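Local coordinates for phage-like element PBSX protein XepA (Bacillus subtilis, PDB 6IA5) that is of unknown function, does not seem to be involved in host cell lysis, and forms a pentamer, at residues I84-N89 against V112-R117; V179-A184 against L271-T276; A187-A192 against E258-I263; H200-V205 against A248-I253. One frame throughout, in Å; residues are numbered along the deposited sequence.

Contact 1 lies in the N-terminal part of the chain, where two four-stranded antiparallel sheets meet. Contacts 2, 3 and 4 belong to the curled antiparallel sheet of the C-terminal part, on the opposite side of the chain's centre; their centres are about 57, 62 and 58 Å from that of contact 1. These three form one cluster, with centres about 9 to 13 Å apart, and are nested in sequence: 4 inside 3, and 3 inside 2. Strand 271-278 of contact 2 neighbours strand 200-207 of contact 4, while Met-261 of contact 3 packs on Phe-251 of contact 4. The chain thus carries two well-separated all-beta regions, each touching other subunits of the pentamer.

Contact 1 (I84-N89 against V112-R117); sequences IEESDN and VYLSKR. With ACT (acetate ion), chain B.
The crossover between the two four-stranded antiparallel sheets that pack together in the N-terminal all-beta region makes this contact: residues 112-117 leave strand 107-113 of one sheet and enter strand 118-125 of the other, passing the end of strand 80-87. Where the sheets come together, Ile-84 and Val-112 meet tip to tip, CD1 of Ile-84 lying 3.6 Å from CG2 of Val-112.

Glu-86 is the centre of the polar part. Its side chain runs extended toward the crossover, with CG anti to the carbonyl carbon, and OE1 accepts from two successive amides. Ser-115 N reaches the syn lone pair of Glu-86 OE1 at 2.8 Å, and Lys-116 N meets the same oxygen nearly along the C-O axis at 2.9 Å, both in straight bonds (167°). The other oxygen, OE2, takes a hydrogen bond from water 2, which also bonds Tyr-113 O and Ser-115 OG, and it has a further partner in Thr-96 OG1. Leu-114 crosses the group obliquely, its CD2 3.7 Å from CD of Glu-86.

Farther along, Asp-88 OD1 receives Arg-117 N at 2.9 Å from above the carboxylate plane, in a bent bond (141°), and the same oxygen accepts from Leu-106 N of a second subunit. The extended Lys-116 crosses Asp-88 at about a right angle; its NZ bonds Thr-94 OG1 and, at 3.1 Å, OXT of an acetate probably taken from the crystallisation liquor.

With two main-chain N-H groups on OE1 and a water and Thr-96 on OE2, the buried Glu-86 is probably ionised and ties the 114-117 connection to strand 80-87.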
loop_
_atom_site.group_PDB
_atom_site.type_symbol
_atom_site.label_atom_id
_atom_site.label_comp_id
_atom_site.label_asym_id
_atom_site.label_seq_id
_atom_site.Cartn_x
_atom_site.Cartn_y
_atom_site.Cartn_z
ATOM N N ILE E 84 -1.670 17.604 -28.470
ATOM C CA ILE E 84 -0.263 17.478 -28.144
ATOM C C ILE E 84 0.275 16.354 -29.011
ATOM O O ILE E 84 -0.262 15.245 -28.989
ATOM C CB ILE E 84 -0.017 17.187 -26.642
ATOM C CG1 ILE E 84 -0.581 18.297 -25.747
ATOM C CG2 ILE E 84 1.476 16.966 -26.394
ATOM C CD1 ILE E 84 -0.319 18.065 -24.243
ATOM N N GLU E 85 1.346 16.645 -29.759
ATOM C CA GLU E 85 1.789 15.686 -30.761
ATOM C C GLU E 85 3.297 15.483 -30.674
ATOM O O GLU E 85 4.023 16.341 -30.171
ATOM C CB GLU E 85 1.371 16.189 -32.144
ATOM C CG GLU E 85 -0.098 16.561 -32.180
ATOM C CD GLU E 85 -0.667 16.752 -33.571
ATOM O OE1 GLU E 85 -0.130 17.624 -34.299
ATOM O OE2 GLU E 85 -1.597 16.022 -33.928
ATOM N N GLU E 86 3.751 14.346 -31.204
ATOM C CA GLU E 86 5.146 13.964 -31.119
ATOM C C GLU E 86 5.626 13.447 -32.475
ATOM O O GLU E 86 4.831 12.957 -33.288
ATOM C CB GLU E 86 5.302 12.856 -30.081
ATOM C CG GLU E 86 5.038 13.319 -28.654
ATOM C CD GLU E 86 5.333 12.220 -27.649
ATOM O OE1 GLU E 86 6.539 11.802 -27.570
ATOM O OE2 GLU E 86 4.352 11.759 -26.992
ATOM N N SER E 87 6.942 13.545 -32.693
ATOM C CA SER E 87 7.539 13.115 -33.942
ATOM C C SER E 87 8.990 12.721 -33.701
ATOM O O SER E 87 9.696 13.418 -32.980
ATOM C CB SER E 87 7.479 14.248 -34.949
ATOM O OG SER E 87 8.171 13.891 -36.149
ATOM N N ASP E 88 9.439 11.635 -34.356
ATOM C CA ASP E 88 10.847 11.277 -34.321
ATOM C C ASP E 88 11.644 11.975 -35.414
ATOM O O ASP E 88 12.866 12.040 -35.314
ATOM C CB ASP E 88 11.053 9.766 -34.253
ATOM C CG ASP E 88 11.226 9.325 -32.803
ATOM O OD1 ASP E 88 11.932 10.069 -32.040
ATOM O OD2 ASP E 88 10.624 8.296 -32.435
ATOM N N ASN E 89 10.971 12.532 -36.434
ATOM C CA ASN E 89 11.727 13.150 -37.522
ATOM C C ASN E 89 11.378 14.622 -37.719
ATOM O O ASN E 89 11.881 15.242 -38.647
ATOM C CB ASN E 89 11.568 12.385 -38.839
ATOM C CG ASN E 89 10.123 12.246 -39.264
ATOM O OD1 ASN E 89 9.269 13.018 -38.844
ATOM N ND2 ASN E 89 9.831 11.248 -40.086
ATOM N N VAL E 112 1.813 15.283 -20.130
ATOM C CA VAL E 112 2.072 14.233 -21.093
ATOM C C VAL E 112 3.564 13.923 -21.053
ATOM O O VAL E 112 4.382 14.821 -21.254
ATOM C CB VAL E 112 1.631 14.684 -22.499
ATOM C CG1 VAL E 112 2.148 13.748 -23.596
ATOM C CG2 VAL E 112 0.120 14.859 -22.574
ATOM N N TYR E 113 3.899 12.660 -20.757
ATOM C CA TYR E 113 5.282 12.213 -20.683
ATOM C C TYR E 113 5.695 11.811 -22.093
ATOM O O TYR E 113 5.014 11.000 -22.719
ATOM C CB TYR E 113 5.445 11.102 -19.638
ATOM C CG TYR E 113 5.353 11.635 -18.229
ATOM C CD1 TYR E 113 4.123 11.988 -17.682
ATOM C CD2 TYR E 113 6.498 11.877 -17.477
ATOM C CE1 TYR E 113 4.021 12.517 -16.395
ATOM C CE2 TYR E 113 6.414 12.405 -16.190
ATOM C CZ TYR E 113 5.175 12.714 -15.652
ATOM O OH TYR E 113 5.093 13.247 -14.402
ATOM N N LEU E 114 6.796 12.402 -22.578
ATOM C CA LEU E 114 7.138 12.338 -23.988
ATOM C C LEU E 114 8.026 11.125 -24.254
ATOM O O LEU E 114 8.768 10.687 -23.365
ATOM C CB LEU E 114 7.866 13.636 -24.338
ATOM C CG LEU E 114 7.009 14.897 -24.197
ATOM C CD1 LEU E 114 7.884 16.130 -24.344
ATOM C CD2 LEU E 114 5.860 14.897 -25.224
ATOM N N SER E 115 7.987 10.625 -25.497
ATOM C CA SER E 115 8.880 9.528 -25.860
ATOM C C SER E 115 9.652 9.778 -27.154
ATOM O O SER E 115 10.803 9.370 -27.242
ATOM C CB SER E 115 8.197 8.191 -25.856
ATOM O OG SER E 115 6.882 8.333 -26.330
ATOM N N LYS E 116 9.054 10.472 -28.133
ATOM C CA LYS E 116 9.766 10.724 -29.376
ATOM C C LYS E 116 10.632 11.966 -29.193
ATOM O O LYS E 116 10.542 12.639 -28.172
ATOM C CB LYS E 116 8.763 10.898 -30.519
ATOM C CG LYS E 116 7.774 9.753 -30.640
ATOM C CD LYS E 116 6.980 9.777 -31.909
ATOM C CE LYS E 116 6.082 8.554 -31.975
ATOM N NZ LYS E 116 5.203 8.601 -33.168
ATOM N N ARG E 117 11.414 12.304 -30.221
ATOM C CA ARG E 117 12.395 13.363 -30.093
ATOM C C ARG E 117 11.760 14.761 -30.022
ATOM O O ARG E 117 12.260 15.623 -29.302
ATOM C CB ARG E 117 13.445 13.239 -31.194
ATOM C CG ARG E 117 14.500 14.328 -31.106
ATOM C CD ARG E 117 15.671 14.023 -32.010
ATOM N NE ARG E 117 16.511 15.201 -31.947
ATOM C CZ ARG E 117 17.673 15.328 -32.575
ATOM N NH1 ARG E 117 18.114 14.369 -33.364
ATOM N NH2 ARG E 117 18.386 16.427 -32.420
HETATM C C ACT B . 7.224 9.435 -36.417
HETATM O O ACT B . 8.058 10.166 -37.014
HETATM O OXT ACT B . 7.409 9.159 -35.226
HETATM C CH3 ACT B . 5.987 8.840 -37.065
HETATM O O HOH W 1 8.086 14.130 -27.981
HETATM O O HOH W 2 4.815 9.908 -25.240
#

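Contact 2 (V179-A184 against L271-T276); sequences VFHENA and LSVKGT
Val-179, the last residue of strand 175-179, faces Lys-274 in an antiparallel non-hydrogen-bonded pair; the two side chains lie side by side, CG2 of Val-179 3.9 Å from CD of the lysine. At Phe-180 the chain turns a corner, and together with His-181 it faces Val-273 as a classic beta bulge. Val-273 O accepts from both amides: Phe-180 N at 2.8 Å nearly along the C=O axis, and His-181 N at 3.0 Å on a lone pair. The Phe-180 ring turns its edge to the opposite backbone near Lys-274 CA and Gly-275 N, while Phe-178 meets it edge-to-face. His-181 O takes back Val-273 N at 2.8 Å, and its imidazole lies beside the valine, with a weak bond from NE2 to Met-261 O.

Glu-182, CG anti to the backbone N (chi1 178°), extends across Lys-274 to form a salt bridge, OE2 to NZ 2.7 Å, with NZ above the carboxylate plane. Asn-183 takes a left-handed backbone conformation (phi 55°) as the first residue of a G1 bulge, and its N donates to Ser-272 OG at 3.0 Å. Ala-184 restores the pairing, its N 2.8 Å from Leu-271 O.

Both bulges therefore keep their extra amide satisfied, one by a shared carbonyl and the other by a serine hydroxyl. The salt bridge would balance the charge of Lys-274, whose side chain also packs on Val-221 of a fourth subunit.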
loop_
_atom_site.group_PDB
_atom_site.type_symbol
_atom_site.label_atom_id
_atom_site.label_comp_id
_atom_site.label_asym_id
_atom_site.label_seq_id
_atom_site.Cartn_x
_atom_site.Cartn_y
_atom_site.Cartn_z
ATOM N N VAL E 179 -1.018 -36.038 -12.708
ATOM C CA VAL E 179 -1.060 -37.321 -13.386
ATOM C C VAL E 179 -0.471 -38.377 -12.459
ATOM O O VAL E 179 0.714 -38.329 -12.139
ATOM C CB VAL E 179 -0.322 -37.275 -14.739
ATOM C CG1 VAL E 179 -0.287 -38.643 -15.418
ATOM C CG2 VAL E 179 -0.909 -36.213 -15.659
ATOM N N PHE E 180 -1.308 -39.321 -12.028
ATOM C CA PHE E 180 -0.823 -40.430 -11.226
ATOM C C PHE E 180 -0.266 -41.496 -12.165
ATOM O O PHE E 180 0.792 -42.056 -11.893
ATOM C CB PHE E 180 -1.945 -41.008 -10.353
ATOM C CG PHE E 180 -2.504 -40.030 -9.347
ATOM C CD1 PHE E 180 -1.930 -39.910 -8.090
ATOM C CD2 PHE E 180 -3.593 -39.219 -9.666
ATOM C CE1 PHE E 180 -2.440 -39.015 -7.159
ATOM C CE2 PHE E 180 -4.105 -38.319 -8.741
ATOM C CZ PHE E 180 -3.530 -38.220 -7.488
ATOM N N HIS E 181 -1.023 -41.769 -13.238
ATOM C CA HIS E 181 -0.718 -42.740 -14.272
ATOM C C HIS E 181 -1.278 -42.213 -15.588
ATOM O O HIS E 181 -2.372 -41.642 -15.635
ATOM C CB HIS E 181 -1.406 -44.087 -14.010
ATOM C CG HIS E 181 -0.957 -44.799 -12.780
ATOM N ND1 HIS E 181 0.135 -45.644 -12.763
ATOM C CD2 HIS E 181 -1.450 -44.804 -11.523
ATOM C CE1 HIS E 181 0.301 -46.149 -11.561
ATOM N NE2 HIS E 181 -0.670 -45.648 -10.776
ATOM N N GLU E 182 -0.530 -42.435 -16.673
ATOM C CA GLU E 182 -1.031 -42.166 -18.008
ATOM C C GLU E 182 -0.779 -43.385 -18.888
ATOM O O GLU E 182 0.368 -43.733 -19.146
ATOM C CB GLU E 182 -0.291 -40.959 -18.565
ATOM C CG GLU E 182 -0.685 -40.607 -19.978
ATOM C CD GLU E 182 -0.376 -39.161 -20.282
ATOM O OE1 GLU E 182 0.809 -38.755 -20.280
ATOM O OE2 GLU E 182 -1.349 -38.436 -20.442
ATOM N N ASN E 183 -1.859 -44.044 -19.309
ATOM C CA ASN E 183 -1.769 -45.198 -20.191
ATOM C C ASN E 183 -0.860 -46.274 -19.598
ATOM O O ASN E 183 -0.043 -46.859 -20.306
ATOM C CB ASN E 183 -1.310 -44.787 -21.589
ATOM C CG ASN E 183 -2.271 -43.825 -22.239
ATOM O OD1 ASN E 183 -3.479 -44.017 -22.171
ATOM N ND2 ASN E 183 -1.733 -42.782 -22.844
ATOM N N ALA E 184 -1.009 -46.539 -18.297
ATOM C CA ALA E 184 -0.209 -47.559 -17.640
ATOM C C ALA E 184 -0.555 -48.925 -18.223
ATOM O O ALA E 184 -1.726 -49.209 -18.479
ATOM C CB ALA E 184 -0.443 -47.519 -16.154
ATOM N N LEU E 271 -4.537 -47.965 -18.510
ATOM C CA LEU E 271 -5.338 -47.198 -17.566
ATOM C C LEU E 271 -4.639 -45.877 -17.267
ATOM O O LEU E 271 -3.438 -45.856 -17.033
ATOM C CB LEU E 271 -5.561 -48.025 -16.293
ATOM C CG LEU E 271 -6.689 -47.543 -15.374
ATOM C CD1 LEU E 271 -8.052 -47.863 -15.979
ATOM C CD2 LEU E 271 -6.584 -48.177 -13.996
ATOM N N SER E 272 -5.406 -44.792 -17.321
ATOM C CA SER E 272 -4.947 -43.496 -16.854
ATOM C C SER E 272 -5.632 -43.174 -15.525
ATOM O O SER E 272 -6.791 -43.527 -15.314
ATOM C CB SER E 272 -5.236 -42.426 -17.875
ATOM O OG SER E 272 -4.493 -42.651 -19.070
ATOM N N VAL E 273 -4.894 -42.509 -14.636
ATOM C CA VAL E 273 -5.403 -42.047 -13.355
ATOM C C VAL E 273 -4.907 -40.621 -13.156
ATOM O O VAL E 273 -3.709 -40.391 -13.005
ATOM C CB VAL E 273 -4.973 -42.960 -12.190
ATOM C CG1 VAL E 273 -5.613 -42.478 -10.888
ATOM C CG2 VAL E 273 -5.325 -44.429 -12.438
ATOM N N LYS E 274 -5.842 -39.674 -13.192
ATOM C CA LYS E 274 -5.483 -38.268 -13.138
ATOM C C LYS E 274 -6.495 -37.552 -12.263
ATOM O O LYS E 274 -7.654 -37.965 -12.209
ATOM C CB LYS E 274 -5.528 -37.651 -14.541
ATOM C CG LYS E 274 -4.579 -38.309 -15.526
ATOM C CD LYS E 274 -4.415 -37.533 -16.804
ATOM C CE LYS E 274 -3.534 -38.275 -17.792
ATOM N NZ LYS E 274 -3.532 -37.556 -19.088
ATOM N N GLY E 275 -6.062 -36.458 -11.628
ATOM C CA GLY E 275 -6.974 -35.739 -10.757
ATOM C C GLY E 275 -6.745 -34.235 -10.732
ATOM O O GLY E 275 -5.814 -33.726 -11.357
ATOM N N THR E 276 -7.619 -33.554 -9.984
ATOM C CA THR E 276 -7.552 -32.136 -9.722
ATOM C C THR E 276 -7.627 -31.924 -8.214
ATOM O O THR E 276 -8.577 -32.393 -7.572
ATOM C CB THR E 276 -8.710 -31.408 -10.417
ATOM O OG1 THR E 276 -8.610 -31.671 -11.822
ATOM C CG2 THR E 276 -8.707 -29.915 -10.158
HETATM O O HOH W 3 -6.422 -44.130 -20.341
#

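Contact 3 (A187-A192 against E258-I263); sequences ASEGAA and EIIMEI
Residues 187-192 run antiparallel (167°) to residues 258-263 of strand 258-267, yet they pair with them through a single bridge, Ser-188 with Ile-263. Ile-263 N reaches Ser-188 O at 2.9 Å nearly along the C=O axis, whereas the return bond from Ser-188 N to Ile-263 O is weak. Beyond Glu-189 the loop swings off the strand at Gly-190, whose phi is positive (75°), and water 4 takes the place of direct pairing: it accepts from Met-261 N at 2.8 Å and is shared between Glu-189 O and Ala-191 O.

Ile-260 carries the apolar part through CG1, which packs 3.7 Å from CB of Ala-192. Its other branch, CG2, anti to the backbone N, lies against the carbonyl oxygen of Glu-189. The Ala-192 methyl also touches the carboxylate of Glu-258, its CB 3.5 Å from Glu-258 OE2.

Glu-189 crosses Glu-262 obliquely, its CG 3.9 Å from CD of Glu-262, with the carboxylate planes 59° apart. Repulsion between the like charges, Glu-189 OE1 to Glu-262 OE1 4.5 Å, is probably eased, since Glu-189 OE1 has a salt bridge to Lys-225 and Glu-262 OE1 accepts from Trp-217 NE1.

Held by one antiparallel bridge and a bridging water, this loop carries the chain from strand 181-184, paired with strand 271-278, to strand 193-194, paired with strand 258-267, within the C-terminal antiparallel sheet.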
loop_
_atom_site.group_PDB
_atom_site.type_symbol
_atom_site.label_atom_id
_atom_site.label_comp_id
_atom_site.label_asym_id
_atom_site.label_seq_id
_atom_site.Cartn_x
_atom_site.Cartn_y
_atom_site.Cartn_z
ATOM N N ALA E 187 1.274 -52.920 -13.376
ATOM C CA ALA E 187 1.090 -52.495 -11.994
ATOM C C ALA E 187 2.246 -51.598 -11.574
ATOM O O ALA E 187 3.394 -51.880 -11.895
ATOM C CB ALA E 187 1.008 -53.702 -11.097
ATOM N N SER E 188 1.927 -50.511 -10.871
ATOM C CA SER E 188 2.925 -49.706 -10.188
ATOM C C SER E 188 2.234 -48.657 -9.327
ATOM O O SER E 188 1.037 -48.440 -9.460
ATOM C CB SER E 188 3.933 -49.081 -11.136
ATOM O OG SER E 188 3.461 -47.874 -11.708
ATOM N N GLU E 189 3.018 -48.000 -8.471
ATOM C CA GLU E 189 2.488 -46.956 -7.622
ATOM C C GLU E 189 2.146 -45.714 -8.434
ATOM O O GLU E 189 1.196 -45.012 -8.090
ATOM C CB GLU E 189 3.461 -46.641 -6.496
ATOM C CG GLU E 189 3.426 -47.716 -5.448
ATOM C CD GLU E 189 4.229 -47.415 -4.206
ATOM O OE1 GLU E 189 4.425 -48.343 -3.406
ATOM O OE2 GLU E 189 4.642 -46.254 -4.053
ATOM N N GLY E 190 2.910 -45.460 -9.502
ATOM C CA GLY E 190 2.739 -44.252 -10.296
ATOM C C GLY E 190 3.306 -43.042 -9.555
ATOM O O GLY E 190 3.997 -43.214 -8.564
ATOM N N ALA E 191 2.995 -41.827 -10.023
ATOM C CA ALA E 191 3.528 -40.622 -9.413
ATOM C C ALA E 191 2.709 -40.236 -8.171
ATOM O O ALA E 191 1.500 -40.464 -8.111
ATOM C CB ALA E 191 3.547 -39.509 -10.431
ATOM N N ALA E 192 3.394 -39.623 -7.197
ATOM C CA ALA E 192 2.834 -39.217 -5.919
ATOM C C ALA E 192 2.486 -37.737 -5.967
ATOM O O ALA E 192 3.347 -36.900 -6.218
ATOM C CB ALA E 192 3.814 -39.499 -4.809
ATOM N N GLU E 258 1.401 -36.637 0.784
ATOM C CA GLU E 258 1.321 -37.096 -0.593
ATOM C C GLU E 258 0.133 -38.033 -0.767
ATOM O O GLU E 258 -0.284 -38.694 0.190
ATOM C CB GLU E 258 2.566 -37.898 -0.979
ATOM C CG GLU E 258 3.842 -37.098 -0.865
ATOM C CD GLU E 258 5.075 -37.878 -1.267
ATOM O OE1 GLU E 258 5.509 -38.752 -0.493
ATOM O OE2 GLU E 258 5.573 -37.626 -2.367
ATOM N N ILE E 259 -0.344 -38.123 -2.012
ATOM C CA ILE E 259 -1.418 -39.045 -2.364
ATOM C C ILE E 259 -0.924 -39.930 -3.502
ATOM O O ILE E 259 -0.348 -39.444 -4.477
ATOM C CB ILE E 259 -2.710 -38.280 -2.746
ATOM C CG1 ILE E 259 -3.218 -37.370 -1.619
ATOM C CG2 ILE E 259 -3.783 -39.249 -3.245
ATOM C CD1 ILE E 259 -3.547 -38.084 -0.326
ATOM N N ILE E 260 -1.145 -41.232 -3.359
ATOM C CA ILE E 260 -0.721 -42.184 -4.371
ATOM C C ILE E 260 -1.946 -43.010 -4.769
ATOM O O ILE E 260 -2.701 -43.477 -3.910
ATOM C CB ILE E 260 0.412 -43.064 -3.813
ATOM C CG1 ILE E 260 1.690 -42.243 -3.592
ATOM C CG2 ILE E 260 0.663 -44.248 -4.724
ATOM C CD1 ILE E 260 2.747 -42.942 -2.756
ATOM N N MET E 261 -2.123 -43.178 -6.082
ATOM C CA MET E 261 -3.171 -44.022 -6.627
ATOM C C MET E 261 -2.495 -45.196 -7.318
ATOM O O MET E 261 -2.109 -45.089 -8.479
ATOM C CB MET E 261 -3.982 -43.222 -7.651
ATOM C CG MET E 261 -4.689 -42.017 -7.022
ATOM S SD MET E 261 -6.150 -42.621 -6.149
ATOM C CE MET E 261 -6.033 -41.711 -4.604
ATOM N N GLU E 262 -2.351 -46.311 -6.595
ATOM C CA GLU E 262 -1.520 -47.406 -7.057
ATOM C C GLU E 262 -2.347 -48.356 -7.921
ATOM O O GLU E 262 -3.421 -48.822 -7.514
ATOM C CB GLU E 262 -0.919 -48.143 -5.855
ATOM C CG GLU E 262 -0.272 -49.471 -6.204
ATOM C CD GLU E 262 0.439 -50.166 -5.048
ATOM O OE1 GLU E 262 0.232 -49.775 -3.887
ATOM O OE2 GLU E 262 1.231 -51.077 -5.298
ATOM N N ILE E 263 -1.825 -48.674 -9.114
ATOM C CA ILE E 263 -2.405 -49.765 -9.872
ATOM C C ILE E 263 -1.838 -51.071 -9.321
ATOM O O ILE E 263 -0.649 -51.335 -9.473
ATOM C CB ILE E 263 -2.185 -49.590 -11.385
ATOM C CG1 ILE E 263 -2.866 -48.318 -11.896
ATOM C CG2 ILE E 263 -2.686 -50.816 -12.130
ATOM C CD1 ILE E 263 -2.493 -47.922 -13.296
HETATM O O HOH W 4 -0.064 -42.848 -7.970
#

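Contact 4 (H200-V205 against A248-I253); sequences HLLVEV and AWAFDI
Strands 200-205 and 248-252 lie antiparallel, their axes 4.5 Å apart at closest approach, and the surfaces they build on the sheet's two faces differ in relief. The face of Leu-201, Val-203, Trp-249 and Phe-251 is the bulky one. Phe-251 stands beside Leu-201, pointing the same way, and leans obliquely across to Val-203, whose CG2 comes 3.7 Å from CE1 of the ring. Ile-253, its CG1 in the crowded position between N and carbonyl carbon (chi1 61°), closes the end of this row by setting CD1 3.9 Å from CB of Leu-201.

On the other face, Ala-248 and Ala-250 make a shallow place in strand 248-252. Leu-202 leans over it, CD1 4.0 Å from CB of Ala-248, and the His-200 imidazole swings across so that CE1 sits 3.9 Å from CB of Ala-250. Here Gly-255 and Leu-226 of a fourth subunit pack on Leu-202 and Ala-248, and Glu-204 bonds Ser-222 of the same subunit.

Leu-201 with Phe-251 and Val-203 with Trp-249 are hydrogen-bonded pairs, each with two N-H to O bonds. With Met-261 and Phe-216 packed onto the bulky face, this is an antiparallel pair of strands in an all-beta domain, one face turned to the hydrophobic core and the other to a neighbouring subunit.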
loop_
_atom_site.group_PDB
_atom_site.type_symbol
_atom_site.label_atom_id
_atom_site.label_comp_id
_atom_site.label_asym_id
_atom_site.label_seq_id
_atom_site.Cartn_x
_atom_site.Cartn_y
_atom_site.Cartn_z
ATOM N N HIS E 200 -8.759 -30.878 -1.013
ATOM C CA HIS E 200 -9.721 -31.722 -1.696
ATOM C C HIS E 200 -9.106 -32.235 -2.999
ATOM O O HIS E 200 -8.359 -31.518 -3.654
ATOM C CB HIS E 200 -11.043 -30.957 -1.893
ATOM C CG HIS E 200 -12.140 -31.814 -2.434
ATOM N ND1 HIS E 200 -12.905 -32.654 -1.612
ATOM C CD2 HIS E 200 -12.599 -31.992 -3.697
ATOM C CE1 HIS E 200 -13.792 -33.292 -2.345
ATOM N NE2 HIS E 200 -13.621 -32.910 -3.640
ATOM N N LEU E 201 -9.431 -33.474 -3.373
ATOM C CA LEU E 201 -8.902 -34.066 -4.592
ATOM C C LEU E 201 -10.003 -34.859 -5.284
ATOM O O LEU E 201 -10.715 -35.638 -4.647
ATOM C CB LEU E 201 -7.723 -34.977 -4.215
ATOM C CG LEU E 201 -7.182 -35.885 -5.320
ATOM C CD1 LEU E 201 -6.438 -35.088 -6.400
ATOM C CD2 LEU E 201 -6.321 -36.993 -4.718
ATOM N N LEU E 202 -10.144 -34.644 -6.598
ATOM C CA LEU E 202 -11.033 -35.455 -7.422
ATOM C C LEU E 202 -10.165 -36.259 -8.389
ATOM O O LEU E 202 -9.348 -35.672 -9.093
ATOM C CB LEU E 202 -12.009 -34.546 -8.179
ATOM C CG LEU E 202 -13.021 -35.318 -9.032
ATOM C CD1 LEU E 202 -14.028 -36.046 -8.155
ATOM C CD2 LEU E 202 -13.727 -34.422 -10.029
ATOM N N VAL E 203 -10.325 -37.585 -8.384
ATOM C CA VAL E 203 -9.490 -38.481 -9.175
ATOM C C VAL E 203 -10.371 -39.218 -10.177
ATOM O O VAL E 203 -11.338 -39.868 -9.782
ATOM C CB VAL E 203 -8.738 -39.517 -8.317
ATOM C CG1 VAL E 203 -7.929 -40.477 -9.196
ATOM C CG2 VAL E 203 -7.828 -38.896 -7.277
ATOM N N GLU E 204 -9.989 -39.150 -11.458
ATOM C CA GLU E 204 -10.661 -39.894 -12.511
ATOM C C GLU E 204 -9.825 -41.111 -12.910
ATOM O O GLU E 204 -8.614 -41.015 -13.082
ATOM C CB GLU E 204 -10.914 -38.996 -13.729
ATOM C CG GLU E 204 -11.992 -39.587 -14.628
ATOM C CD GLU E 204 -12.247 -38.909 -15.961
ATOM O OE1 GLU E 204 -11.829 -37.728 -16.107
ATOM O OE2 GLU E 204 -12.865 -39.567 -16.844
ATOM N N VAL E 205 -10.498 -42.256 -13.059
ATOM C CA VAL E 205 -9.912 -43.523 -13.482
ATOM C C VAL E 205 -10.570 -43.884 -14.816
ATOM O O VAL E 205 -11.796 -43.970 -14.903
ATOM C CB VAL E 205 -10.156 -44.630 -12.435
ATOM C CG1 VAL E 205 -9.569 -45.973 -12.884
ATOM C CG2 VAL E 205 -9.641 -44.228 -11.048
ATOM N N ALA E 248 -15.065 -41.375 -11.047
ATOM C CA ALA E 248 -14.281 -40.374 -10.351
ATOM C C ALA E 248 -14.551 -40.497 -8.851
ATOM O O ALA E 248 -15.682 -40.745 -8.441
ATOM C CB ALA E 248 -14.616 -38.993 -10.857
ATOM N N TRP E 249 -13.502 -40.259 -8.063
ATOM C CA TRP E 249 -13.506 -40.449 -6.625
ATOM C C TRP E 249 -13.046 -39.153 -5.971
ATOM O O TRP E 249 -12.022 -38.607 -6.373
ATOM C CB TRP E 249 -12.571 -41.604 -6.269
ATOM C CG TRP E 249 -13.047 -42.945 -6.745
ATOM C CD1 TRP E 249 -12.845 -43.528 -7.972
ATOM C CD2 TRP E 249 -13.814 -43.885 -5.967
ATOM N NE1 TRP E 249 -13.435 -44.768 -8.004
ATOM C CE2 TRP E 249 -14.033 -45.015 -6.789
ATOM C CE3 TRP E 249 -14.322 -43.880 -4.659
ATOM C CZ2 TRP E 249 -14.729 -46.134 -6.330
ATOM C CZ3 TRP E 249 -15.018 -44.980 -4.215
ATOM C CH2 TRP E 249 -15.216 -46.095 -5.044
ATOM N N ALA E 250 -13.796 -38.699 -4.957
ATOM C CA ALA E 250 -13.508 -37.479 -4.227
ATOM C C ALA E 250 -12.843 -37.824 -2.899
ATOM O O ALA E 250 -13.330 -38.695 -2.181
ATOM C CB ALA E 250 -14.784 -36.684 -4.026
ATOM N N PHE E 251 -11.745 -37.115 -2.571
ATOM C CA PHE E 251 -11.005 -37.368 -1.339
ATOM C C PHE E 251 -10.805 -36.072 -0.563
ATOM O O PHE E 251 -10.554 -35.017 -1.143
ATOM C CB PHE E 251 -9.599 -37.899 -1.635
ATOM C CG PHE E 251 -9.569 -39.197 -2.395
ATOM C CD1 PHE E 251 -9.670 -39.222 -3.779
ATOM C CD2 PHE E 251 -9.464 -40.402 -1.712
ATOM C CE1 PHE E 251 -9.647 -40.426 -4.469
ATOM C CE2 PHE E 251 -9.454 -41.606 -2.400
ATOM C CZ PHE E 251 -9.537 -41.613 -3.773
ATOM N N ASP E 252 -10.891 -36.188 0.759
ATOM C CA ASP E 252 -10.458 -35.157 1.682
ATOM C C ASP E 252 -8.995 -35.435 2.013
ATOM O O ASP E 252 -8.692 -36.457 2.623
ATOM C CB ASP E 252 -11.332 -35.166 2.941
ATOM C CG ASP E 252 -10.855 -34.251 4.069
ATOM O OD1 ASP E 252 -9.964 -33.378 3.824
ATOM O OD2 ASP E 252 -11.393 -34.398 5.191
ATOM N N ILE E 253 -8.091 -34.523 1.623
ATOM C CA ILE E 253 -6.674 -34.856 1.722
ATOM C C ILE E 253 -5.947 -33.949 2.718
ATOM O O ILE E 253 -4.712 -34.001 2.792
ATOM C CB ILE E 253 -6.011 -34.846 0.326
ATOM C CG1 ILE E 253 -6.096 -33.472 -0.350
ATOM C CG2 ILE E 253 -6.582 -35.967 -0.546
ATOM C CD1 ILE E 253 -5.274 -33.384 -1.619
#